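Local structure of 5-carboxyvanillate decarboxylase (Sphingobium sp. SYK-6, 4ICM) at the manganese (II) ion site. The protein catalyses the non-oxidative decarboxylation of 5-carboxyvanillate as a manganese-binding member of the amidohydrolase superfamily. Numbering follows the deposited sequence.

The manganese (II) ion site. Residues 8, 172, 174-175, 227, 272, 297, 300. With MN (manganese (II) ion), chain B.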
# COMPACT_ATOMS: atom_id res chain seq x y z
N GLU A 8 4.03 2.79 20.39
CA GLU A 8 2.96 1.89 19.94
C GLU A 8 3.01 0.60 20.73
O GLU A 8 3.18 -0.49 20.18
CB GLU A 8 3.03 1.60 18.43
CG GLU A 8 1.71 1.07 17.86
CD GLU A 8 1.84 0.61 16.42
OE1 GLU A 8 2.11 1.45 15.53
OE2 GLU A 8 1.65 -0.60 16.16
N TYR A 172 -3.98 8.11 17.45
CA TYR A 172 -3.20 7.06 16.83
C TYR A 172 -4.18 6.09 16.17
O TYR A 172 -4.98 5.46 16.86
CB TYR A 172 -2.39 6.32 17.90
CG TYR A 172 -1.13 5.63 17.40
CD1 TYR A 172 -1.17 4.73 16.35
CD2 TYR A 172 0.10 5.88 18.00
CE1 TYR A 172 -0.02 4.09 15.90
CE2 TYR A 172 1.26 5.26 17.56
CZ TYR A 172 1.19 4.37 16.51
OH TYR A 172 2.34 3.74 16.07
N HIS A 174 -4.29 2.83 14.78
CA HIS A 174 -3.53 1.59 14.80
C HIS A 174 -4.19 0.63 13.82
O HIS A 174 -5.37 0.80 13.49
CB HIS A 174 -3.58 1.04 16.23
CG HIS A 174 -2.75 -0.18 16.46
ND1 HIS A 174 -3.16 -1.44 16.09
CD2 HIS A 174 -1.55 -0.34 17.08
CE1 HIS A 174 -2.24 -2.32 16.43
NE2 HIS A 174 -1.26 -1.68 17.04
N PRO A 175 -3.45 -0.38 13.32
CA PRO A 175 -4.15 -1.29 12.42
C PRO A 175 -5.18 -2.20 13.08
O PRO A 175 -5.22 -2.37 14.31
CB PRO A 175 -3.02 -2.15 11.84
CG PRO A 175 -1.83 -1.28 11.91
CD PRO A 175 -1.99 -0.53 13.21
N HIS A 227 4.05 1.92 11.66
CA HIS A 227 4.59 1.15 10.53
C HIS A 227 5.04 2.04 9.39
O HIS A 227 4.68 1.85 8.22
CB HIS A 227 3.57 0.09 10.11
CG HIS A 227 2.93 -0.57 11.28
ND1 HIS A 227 1.62 -0.35 11.64
CD2 HIS A 227 3.46 -1.36 12.25
CE1 HIS A 227 1.35 -1.01 12.76
NE2 HIS A 227 2.45 -1.63 13.15
N SER A 272 7.22 1.78 14.13
CA SER A 272 6.86 0.45 14.63
C SER A 272 6.93 -0.59 13.53
O SER A 272 6.37 -0.41 12.47
CB SER A 272 5.46 0.46 15.23
OG SER A 272 4.52 0.96 14.28
N ASP A 297 6.41 -1.60 19.14
CA ASP A 297 5.30 -2.51 18.83
C ASP A 297 5.40 -3.77 19.70
O ASP A 297 5.13 -4.88 19.24
CB ASP A 297 5.25 -2.89 17.34
CG ASP A 297 3.83 -3.00 16.81
OD1 ASP A 297 2.88 -2.95 17.63
OD2 ASP A 297 3.67 -3.15 15.58
N TYR A 300 4.47 -7.66 20.25
CA TYR A 300 4.47 -8.33 18.96
C TYR A 300 5.86 -8.26 18.35
O TYR A 300 6.20 -9.08 17.50
CB TYR A 300 3.42 -7.71 18.04
CG TYR A 300 2.04 -7.76 18.65
CD1 TYR A 300 1.28 -8.93 18.62
CD2 TYR A 300 1.50 -6.64 19.29
CE1 TYR A 300 0.02 -8.98 19.19
CE2 TYR A 300 0.23 -6.69 19.87
CZ TYR A 300 -0.50 -7.86 19.82
OH TYR A 300 -1.76 -7.90 20.39
MN MN B . 0.83 -2.41 17.09
O HOH W 1 0.77 -1.76 19.35
O HOH W 2 0.11 -4.39 17.71
O HOH W 3 0.63 -3.45 15.07
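Glu8, His174 and Asp297, drawn from widely separated parts of the chain, converge on one Mn(II) ion at the C-terminal mouth of the amidohydrolase barrel. Glu8 opens strand 8-11, His174 closes strand 171-174, and Asp297 lies in a loop following strand 292-293. With three bound waters the shell is near octahedral. Glu8 is stretched out, CG anti to its backbone N (chi1 -161°) and the chain extended beyond it, so that the tip of the carboxylate reaches the metal with OE2 at 2.2 Å. The other oxygen, OE1, turns away to the Ser272 hydroxyl, whose OG meets it at 2.8 Å from above the carboxylate plane. That hydroxyl is itself held by the backbone N of His227, 2.8 Å from OG, a second-shell link that helps fix the glutamate's rotation. His174 also has CG anti to its backbone N (chi1 -175°) and presents NE2 to the ion at 2.2 Å. Its ND1 donates in the ring plane to a lone pair of Pro175 O at 2.9 Å, while Pro175 CD packs over one face, toward the rim; the two contacts restrain the ring's rotation, and the ND1 bond would favour the tautomer whose NE2 lone pair faces the metal. Asp297 binds through OD1 at 2.2 Å, leaving OD2 to the NE2 of His227 at 3.1 Å, with the acceptor in the imidazole plane but the donor above the carboxylate plane. Water 3 also approaches OD2, and water 1 lies 2.9 Å from the backbone O of Glu8. The water-filled positions could be where substrate oxygens enter, and the ion probably orients the substrate and polarises it for decarboxylation.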